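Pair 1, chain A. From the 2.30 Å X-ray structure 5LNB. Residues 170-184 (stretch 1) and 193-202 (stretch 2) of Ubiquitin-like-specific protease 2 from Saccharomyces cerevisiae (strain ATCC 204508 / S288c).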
# COMPACT_ATOMS: atom_id res chain seq x y z
N THR A 170 -17.53 3.24 2.36
CA THR A 170 -17.05 2.52 3.53
C THR A 170 -17.02 1.03 3.18
O THR A 170 -17.75 0.57 2.30
CB THR A 170 -17.95 2.79 4.74
OG1 THR A 170 -19.26 2.29 4.48
CG2 THR A 170 -18.04 4.30 5.02
N HIS A 171 -16.17 0.28 3.87
CA HIS A 171 -15.78 -1.04 3.36
C HIS A 171 -15.88 -2.12 4.43
O HIS A 171 -15.05 -3.02 4.51
CB HIS A 171 -14.37 -0.98 2.78
CG HIS A 171 -14.26 -0.05 1.62
ND1 HIS A 171 -14.88 -0.28 0.42
CD2 HIS A 171 -13.63 1.14 1.49
CE1 HIS A 171 -14.62 0.71 -0.42
NE2 HIS A 171 -13.86 1.59 0.21
N SER A 172 -16.94 -2.06 5.24
CA SER A 172 -17.19 -3.11 6.22
C SER A 172 -17.15 -4.51 5.59
O SER A 172 -16.47 -5.41 6.09
CB SER A 172 -18.54 -2.86 6.88
OG SER A 172 -18.75 -3.75 7.95
N ARG A 173 -17.87 -4.70 4.48
CA ARG A 173 -17.95 -6.03 3.88
C ARG A 173 -16.60 -6.51 3.36
O ARG A 173 -16.26 -7.69 3.50
CB ARG A 173 -18.98 -6.04 2.74
CG ARG A 173 -20.42 -6.22 3.20
CD ARG A 173 -21.37 -6.31 2.01
NE ARG A 173 -21.41 -5.07 1.24
CZ ARG A 173 -20.75 -4.86 0.10
NH1 ARG A 173 -20.00 -5.83 -0.41
NH2 ARG A 173 -20.84 -3.69 -0.52
N GLU A 174 -15.81 -5.62 2.75
CA GLU A 174 -14.52 -6.02 2.19
C GLU A 174 -13.43 -6.17 3.24
O GLU A 174 -12.46 -6.88 3.01
CB GLU A 174 -14.03 -5.01 1.13
CG GLU A 174 -14.93 -4.87 -0.08
CD GLU A 174 -16.10 -3.93 0.17
OE1 GLU A 174 -15.87 -2.81 0.66
OE2 GLU A 174 -17.26 -4.31 -0.13
N ILE A 175 -13.56 -5.50 4.39
CA ILE A 175 -12.56 -5.63 5.43
C ILE A 175 -12.83 -6.83 6.33
O ILE A 175 -11.91 -7.30 7.02
CB ILE A 175 -12.48 -4.34 6.27
CG1 ILE A 175 -11.94 -3.19 5.40
CG2 ILE A 175 -11.65 -4.56 7.54
CD1 ILE A 175 -10.67 -3.50 4.68
N ASP A 176 -14.05 -7.36 6.33
CA ASP A 176 -14.35 -8.50 7.19
C ASP A 176 -13.45 -9.70 6.91
O ASP A 176 -13.03 -10.35 7.87
CB ASP A 176 -15.83 -8.88 7.06
CG ASP A 176 -16.20 -10.11 7.89
OD1 ASP A 176 -16.21 -11.23 7.34
OD2 ASP A 176 -16.45 -9.95 9.11
N PRO A 177 -13.13 -10.04 5.66
CA PRO A 177 -12.18 -11.14 5.44
C PRO A 177 -10.83 -10.89 6.09
O PRO A 177 -10.14 -11.84 6.45
CB PRO A 177 -12.06 -11.20 3.91
CG PRO A 177 -13.34 -10.64 3.41
CD PRO A 177 -13.74 -9.58 4.40
N ILE A 178 -10.43 -9.63 6.24
CA ILE A 178 -9.14 -9.37 6.88
C ILE A 178 -9.24 -9.60 8.38
O ILE A 178 -8.30 -10.09 9.00
CB ILE A 178 -8.64 -7.96 6.54
CG1 ILE A 178 -8.49 -7.80 5.02
CG2 ILE A 178 -7.30 -7.70 7.24
CD1 ILE A 178 -8.02 -6.43 4.59
N LYS A 179 -10.39 -9.26 8.98
CA LYS A 179 -10.61 -9.61 10.38
C LYS A 179 -10.46 -11.11 10.59
O LYS A 179 -9.77 -11.55 11.52
CB LYS A 179 -11.99 -9.14 10.83
CG LYS A 179 -12.22 -7.65 10.74
CD LYS A 179 -13.37 -7.25 11.65
CE LYS A 179 -13.71 -5.77 11.51
NZ LYS A 179 -14.91 -5.43 12.37
N GLU A 180 -11.10 -11.91 9.75
CA GLU A 180 -11.05 -13.36 9.94
C GLU A 180 -9.64 -13.89 9.69
O GLU A 180 -9.18 -14.80 10.40
CB GLU A 180 -12.06 -14.05 9.02
CG GLU A 180 -13.52 -13.65 9.32
CD GLU A 180 -14.05 -14.17 10.67
OE1 GLU A 180 -13.56 -15.22 11.16
OE2 GLU A 180 -14.96 -13.53 11.23
N PHE A 181 -8.94 -13.33 8.70
CA PHE A 181 -7.55 -13.68 8.48
C PHE A 181 -6.72 -13.47 9.74
O PHE A 181 -5.94 -14.35 10.14
CB PHE A 181 -6.97 -12.84 7.34
CG PHE A 181 -5.48 -12.88 7.26
CD1 PHE A 181 -4.84 -13.98 6.70
CD2 PHE A 181 -4.72 -11.86 7.80
CE1 PHE A 181 -3.46 -14.04 6.64
CE2 PHE A 181 -3.33 -11.90 7.74
CZ PHE A 181 -2.70 -13.00 7.16
N LEU A 182 -6.88 -12.32 10.39
CA LEU A 182 -6.09 -12.02 11.58
C LEU A 182 -6.39 -12.99 12.70
O LEU A 182 -5.49 -13.38 13.45
CB LEU A 182 -6.35 -10.59 12.05
CG LEU A 182 -5.84 -9.51 11.11
CD1 LEU A 182 -6.32 -8.13 11.57
CD2 LEU A 182 -4.30 -9.60 11.00
N ILE A 183 -7.65 -13.39 12.83
CA ILE A 183 -8.03 -14.31 13.90
C ILE A 183 -7.39 -15.67 13.66
O ILE A 183 -6.82 -16.28 14.58
CB ILE A 183 -9.56 -14.41 13.99
CG1 ILE A 183 -10.13 -13.08 14.49
CG2 ILE A 183 -9.97 -15.55 14.90
CD1 ILE A 183 -11.65 -13.05 14.53
N SER A 184 -7.47 -16.17 12.43
CA SER A 184 -6.86 -17.45 12.09
C SER A 184 -5.34 -17.37 12.19
O SER A 184 -4.70 -18.27 12.74
CB SER A 184 -7.28 -17.87 10.69
OG SER A 184 -8.69 -18.02 10.62
N GLN A 193 -6.05 -16.90 20.99
CA GLN A 193 -7.47 -16.77 20.68
C GLN A 193 -7.79 -15.28 20.60
O GLN A 193 -7.78 -14.57 21.61
CB GLN A 193 -8.32 -17.49 21.73
CG GLN A 193 -8.29 -19.00 21.60
CD GLN A 193 -9.07 -19.69 22.70
OE1 GLN A 193 -8.61 -19.75 23.85
NE2 GLN A 193 -10.25 -20.20 22.37
N LEU A 194 -8.05 -14.80 19.40
CA LEU A 194 -8.26 -13.38 19.15
C LEU A 194 -9.73 -13.13 18.90
O LEU A 194 -10.33 -13.75 18.01
CB LEU A 194 -7.42 -12.90 17.97
CG LEU A 194 -7.52 -11.41 17.69
CD1 LEU A 194 -7.06 -10.63 18.93
CD2 LEU A 194 -6.70 -11.04 16.47
N ASP A 195 -10.32 -12.22 19.67
CA ASP A 195 -11.74 -11.92 19.56
C ASP A 195 -11.99 -10.92 18.43
O ASP A 195 -11.35 -9.87 18.37
CB ASP A 195 -12.27 -11.38 20.88
CG ASP A 195 -13.71 -11.75 21.12
OD1 ASP A 195 -14.39 -12.13 20.14
OD2 ASP A 195 -14.18 -11.67 22.29
N LYS A 196 -12.91 -11.27 17.53
CA LYS A 196 -13.26 -10.38 16.43
C LYS A 196 -13.65 -8.99 16.93
O LYS A 196 -13.35 -7.98 16.27
CB LYS A 196 -14.38 -10.99 15.60
CG LYS A 196 -14.62 -10.35 14.24
CD LYS A 196 -15.44 -11.29 13.37
CE LYS A 196 -15.80 -10.68 12.04
NZ LYS A 196 -16.47 -11.68 11.15
N THR A 197 -14.32 -8.90 18.08
CA THR A 197 -14.72 -7.58 18.57
C THR A 197 -13.53 -6.74 19.01
O THR A 197 -13.70 -5.54 19.24
CB THR A 197 -15.73 -7.69 19.71
OG1 THR A 197 -15.10 -8.31 20.84
CG2 THR A 197 -16.92 -8.52 19.29
N GLN A 198 -12.35 -7.34 19.14
CA GLN A 198 -11.11 -6.60 19.37
C GLN A 198 -10.57 -5.95 18.10
O GLN A 198 -9.62 -5.17 18.19
CB GLN A 198 -10.04 -7.54 19.93
CG GLN A 198 -9.82 -7.48 21.42
CD GLN A 198 -8.66 -8.37 21.85
OE1 GLN A 198 -8.79 -9.60 21.92
NE2 GLN A 198 -7.50 -7.76 22.10
N ILE A 199 -11.15 -6.25 16.94
CA ILE A 199 -10.65 -5.79 15.66
C ILE A 199 -11.66 -4.80 15.08
O ILE A 199 -12.82 -5.15 14.86
CB ILE A 199 -10.40 -6.97 14.70
CG1 ILE A 199 -9.59 -8.06 15.41
CG2 ILE A 199 -9.69 -6.50 13.43
CD1 ILE A 199 -9.37 -9.26 14.58
N LYS A 200 -11.21 -3.58 14.84
CA LYS A 200 -12.08 -2.49 14.44
C LYS A 200 -11.60 -1.92 13.11
O LYS A 200 -10.44 -1.53 12.98
CB LYS A 200 -12.12 -1.39 15.51
CG LYS A 200 -12.76 -1.85 16.81
CD LYS A 200 -14.15 -2.44 16.58
CE LYS A 200 -14.78 -2.98 17.86
NZ LYS A 200 -15.95 -3.86 17.56
N MET A 201 -12.49 -1.90 12.13
CA MET A 201 -12.25 -1.12 10.93
C MET A 201 -12.50 0.35 11.24
O MET A 201 -13.54 0.70 11.81
CB MET A 201 -13.15 -1.58 9.78
CG MET A 201 -12.92 -0.74 8.52
SD MET A 201 -14.19 -0.87 7.25
CE MET A 201 -15.62 -0.15 8.07
N LYS A 202 -11.54 1.21 10.90
CA LYS A 202 -11.68 2.65 11.08
C LYS A 202 -11.62 3.29 9.70
O LYS A 202 -10.62 3.16 9.00
CB LYS A 202 -10.59 3.21 12.00
CG LYS A 202 -10.52 2.54 13.38
CD LYS A 202 -11.58 3.05 14.34
CE LYS A 202 -11.45 2.39 15.70
NZ LYS A 202 -12.52 2.80 16.68
O HOH W 1 -15.35 -2.70 12.82
O HOH W 2 -15.59 -5.96 15.35
O HOH W 3 -7.34 -16.52 17.06

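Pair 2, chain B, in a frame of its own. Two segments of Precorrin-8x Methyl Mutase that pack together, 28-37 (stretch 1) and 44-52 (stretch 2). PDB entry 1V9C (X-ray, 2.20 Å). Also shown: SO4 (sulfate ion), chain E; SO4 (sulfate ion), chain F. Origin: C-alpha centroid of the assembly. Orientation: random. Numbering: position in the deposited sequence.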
# COMPACT_ATOMS: atom_id res chain seq x y z
N LEU B 28 -4.73 20.74 12.65
CA LEU B 28 -3.91 20.42 11.48
C LEU B 28 -3.52 18.96 11.44
O LEU B 28 -3.26 18.42 10.37
CB LEU B 28 -2.63 21.25 11.49
CG LEU B 28 -2.72 22.71 11.09
CD1 LEU B 28 -1.35 23.33 11.30
CD2 LEU B 28 -3.17 22.84 9.65
N GLU B 29 -3.46 18.33 12.60
CA GLU B 29 -3.07 16.94 12.68
C GLU B 29 -4.19 15.99 12.33
O GLU B 29 -3.96 14.95 11.71
CB GLU B 29 -2.58 16.63 14.09
CG GLU B 29 -1.28 17.32 14.48
CD GLU B 29 -1.00 17.21 15.97
OE1 GLU B 29 0.09 17.64 16.42
OE2 GLU B 29 -1.87 16.69 16.71
N TRP B 30 -5.42 16.32 12.72
CA TRP B 30 -6.54 15.45 12.46
C TRP B 30 -6.74 15.02 11.01
O TRP B 30 -6.84 13.83 10.74
CB TRP B 30 -7.85 16.05 12.99
CG TRP B 30 -9.01 15.09 12.85
CD1 TRP B 30 -10.20 15.31 12.19
CD2 TRP B 30 -9.06 13.73 13.30
NE1 TRP B 30 -10.97 14.17 12.20
CE2 TRP B 30 -10.30 13.18 12.87
CE3 TRP B 30 -8.18 12.92 14.02
CZ2 TRP B 30 -10.67 11.86 13.14
CZ3 TRP B 30 -8.56 11.59 14.29
CH2 TRP B 30 -9.79 11.08 13.85
N PRO B 31 -6.78 15.97 10.06
CA PRO B 31 -6.97 15.61 8.65
C PRO B 31 -5.98 14.55 8.18
O PRO B 31 -6.26 13.80 7.26
CB PRO B 31 -6.78 16.94 7.92
CG PRO B 31 -7.18 17.95 8.95
CD PRO B 31 -6.51 17.41 10.18
N VAL B 32 -4.82 14.50 8.82
CA VAL B 32 -3.82 13.51 8.44
C VAL B 32 -4.21 12.14 8.97
O VAL B 32 -4.15 11.14 8.24
CB VAL B 32 -2.44 13.92 8.99
CG1 VAL B 32 -1.43 12.81 8.77
CG2 VAL B 32 -1.99 15.21 8.31
N VAL B 33 -4.63 12.09 10.23
CA VAL B 33 -5.00 10.82 10.86
C VAL B 33 -6.25 10.24 10.24
O VAL B 33 -6.35 9.02 10.07
CB VAL B 33 -5.21 10.98 12.39
CG1 VAL B 33 -5.52 9.64 13.01
CG2 VAL B 33 -3.94 11.56 13.05
N ARG B 34 -7.19 11.11 9.90
CA ARG B 34 -8.45 10.74 9.28
C ARG B 34 -8.15 10.03 7.96
O ARG B 34 -8.66 8.94 7.70
CB ARG B 34 -9.28 11.99 9.01
CG ARG B 34 -10.64 11.73 8.37
CD ARG B 34 -11.14 12.94 7.59
NE ARG B 34 -11.55 14.07 8.42
CZ ARG B 34 -11.30 15.34 8.12
NH1 ARG B 34 -10.63 15.64 7.01
NH2 ARG B 34 -11.73 16.31 8.91
N ARG B 35 -7.30 10.65 7.15
CA ARG B 35 -6.91 10.11 5.85
C ARG B 35 -6.24 8.74 5.98
O ARG B 35 -6.50 7.84 5.21
CB ARG B 35 -5.99 11.09 5.14
CG ARG B 35 -5.77 10.74 3.70
CD ARG B 35 -6.11 11.91 2.83
NE ARG B 35 -6.28 11.50 1.44
CZ ARG B 35 -6.74 12.30 0.49
NH1 ARG B 35 -7.09 13.55 0.78
NH2 ARG B 35 -6.87 11.85 -0.75
N MET B 36 -5.39 8.60 6.99
CA MET B 36 -4.70 7.34 7.20
C MET B 36 -5.68 6.23 7.58
O MET B 36 -5.50 5.08 7.18
CB MET B 36 -3.64 7.50 8.28
CG MET B 36 -2.62 8.56 7.95
SD MET B 36 -1.56 9.07 9.31
CE MET B 36 -0.78 7.54 9.73
N ILE B 37 -6.72 6.59 8.35
CA ILE B 37 -7.75 5.63 8.79
C ILE B 37 -8.65 5.31 7.60
O ILE B 37 -9.03 4.17 7.38
CB ILE B 37 -8.64 6.23 9.93
CG1 ILE B 37 -7.79 6.49 11.18
CG2 ILE B 37 -9.80 5.29 10.22
CD1 ILE B 37 -8.56 6.98 12.39
N GLU B 44 -7.32 1.88 14.67
CA GLU B 44 -6.28 1.93 15.68
C GLU B 44 -5.27 3.04 15.44
O GLU B 44 -4.56 3.43 16.36
CB GLU B 44 -5.54 0.60 15.79
CG GLU B 44 -4.55 0.59 16.96
CD GLU B 44 -3.97 -0.79 17.25
OE1 GLU B 44 -3.27 -0.93 18.28
OE2 GLU B 44 -4.20 -1.73 16.46
N TYR B 45 -5.22 3.56 14.20
CA TYR B 45 -4.30 4.63 13.85
C TYR B 45 -4.62 5.93 14.60
O TYR B 45 -3.81 6.85 14.66
CB TYR B 45 -4.31 4.87 12.32
CG TYR B 45 -3.53 3.81 11.59
CD1 TYR B 45 -4.17 2.81 10.87
CD2 TYR B 45 -2.14 3.74 11.72
CE1 TYR B 45 -3.45 1.75 10.32
CE2 TYR B 45 -1.42 2.69 11.19
CZ TYR B 45 -2.08 1.69 10.49
OH TYR B 45 -1.36 0.63 10.00
N LYS B 46 -5.82 6.02 15.17
CA LYS B 46 -6.20 7.20 15.94
C LYS B 46 -5.30 7.25 17.19
O LYS B 46 -4.91 8.32 17.65
CB LYS B 46 -7.65 7.10 16.40
CG LYS B 46 -8.19 8.38 17.03
CD LYS B 46 -9.59 8.18 17.59
CE LYS B 46 -9.59 7.42 18.91
NZ LYS B 46 -10.98 7.13 19.37
N ALA B 47 -5.00 6.07 17.72
CA ALA B 47 -4.19 5.92 18.91
C ALA B 47 -2.70 5.71 18.63
O ALA B 47 -1.86 6.04 19.46
CB ALA B 47 -4.73 4.76 19.75
N LEU B 48 -2.37 5.17 17.46
CA LEU B 48 -0.98 4.90 17.12
C LEU B 48 -0.25 6.06 16.48
O LEU B 48 0.97 6.13 16.53
CB LEU B 48 -0.90 3.70 16.18
CG LEU B 48 -1.61 2.42 16.63
CD1 LEU B 48 -1.34 1.33 15.60
CD2 LEU B 48 -1.12 1.99 18.03
N THR B 49 -0.98 6.99 15.88
CA THR B 49 -0.33 8.09 15.21
C THR B 49 0.13 9.21 16.12
O THR B 49 -0.67 9.79 16.86
CB THR B 49 -1.24 8.65 14.11
OG1 THR B 49 -1.63 7.58 13.24
CG2 THR B 49 -0.50 9.70 13.30
N ARG B 50 1.41 9.53 16.04
CA ARG B 50 2.00 10.57 16.87
C ARG B 50 2.75 11.59 16.03
O ARG B 50 3.47 11.25 15.09
CB ARG B 50 2.94 9.94 17.90
CG ARG B 50 3.26 10.85 19.06
CD ARG B 50 3.37 10.07 20.36
NE ARG B 50 4.73 10.07 20.89
CZ ARG B 50 5.08 9.45 22.02
NH1 ARG B 50 4.17 8.78 22.71
NH2 ARG B 50 6.34 9.50 22.44
N PHE B 51 2.57 12.87 16.37
CA PHE B 51 3.24 13.93 15.64
C PHE B 51 4.29 14.63 16.51
O PHE B 51 4.23 14.56 17.73
CB PHE B 51 2.23 14.98 15.18
CG PHE B 51 1.18 14.45 14.27
CD1 PHE B 51 0.15 13.66 14.76
CD2 PHE B 51 1.21 14.76 12.91
CE1 PHE B 51 -0.83 13.18 13.91
CE2 PHE B 51 0.22 14.28 12.05
CZ PHE B 51 -0.80 13.49 12.55
N SER B 52 5.24 15.29 15.87
CA SER B 52 6.23 16.04 16.63
C SER B 52 5.76 17.48 16.51
O SER B 52 5.00 17.82 15.60
CB SER B 52 7.62 15.91 16.01
OG SER B 52 7.73 16.69 14.84
S SO4 E . -5.65 8.26 -0.34
O1 SO4 E . -4.43 7.74 -0.98
O2 SO4 E . -6.34 9.21 -1.23
O3 SO4 E . -5.28 8.95 0.90
O4 SO4 E . -6.56 7.13 -0.04
S SO4 F . -8.01 15.13 -2.23
O1 SO4 F . -6.81 14.29 -2.33
O2 SO4 F . -7.84 16.35 -3.05
O3 SO4 F . -8.23 15.50 -0.82
O4 SO4 F . -9.18 14.38 -2.71

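What separates the two contacts most sharply? Pair 1 ties its helix to the other stretch with charge, whereas pair 2 has no hydrogen bond between its stretches. In pair 1 the extended side chain of Lys A196 brings its NZ to 2.7 Å from Asp A176 OD2 and to 2.4 Å, very short, from Glu A180 OE2. These acids lie four residues apart, one helical turn, so a single ammonium group can form salt bridges to both. Lys B46 matches Lys A196, but the acids are replaced by Trp B30 and Arg B34. Its side-chain end leads away, and its methylene CG lies at the edge of the indole, 4.2 Å from Trp B30 CZ3.

What geometry do they share? In each, a helix packs against a short strand running nearly antiparallel to it, at 150° in pair 1 and 154° in pair 2, with axes 9.5 and 10.0 Å apart at closest approach. Fourteen central residues superpose with an RMSD of 0.6 Å. Pro A177 and Pro B31 coincide closely, as do Ile A183 and Ile B37. The strands alternate alike: Ile A199 and Met A201, like Thr B49 and Phe B51, point toward the helix, while Lys A200 and Arg B50 point away.

How is the middle of the contact filled? At one matched helix position stand Lys A179 and Val B33. The long lysine reaches out to the strand, its CG 3.9 Å from Ile A199 CG2, and its NZ makes a weak hydrogen bond to Ile A199 O at 3.3 Å; one water also links Lys A179 NZ to Met A201 N. The short valine instead offers methyls: Val B33 CG2 sits 3.9 Å from Thr B49 CG2 and 3.6 Å from Phe B51 CE1. Where Ile A199 gives Leu A182 CB a methyl, CD1, at 4.2 Å, Thr B49 keeps its hydroxyl satisfied within its own stretch, OG1 donating to Tyr B45 O at 2.7 Å, while Met B36 CE approaches that OG1 to 3.6 Å.

How do Met A201 and Phe B51 cover the start of the helix? Each buries more area than any other residue in its contact. The flexible methionine places SD 3.7 Å from Ile A175 CG1 and 3.5 Å from His A171 C. The flat phenylalanine uses both face and edge: Glu B29 CG, at the position of Ile A175, makes a CH-pi contact 3.8 Å from the ring centroid, while Val B32 CG1 meets the edge 3.9 Å from Phe B51 CZ.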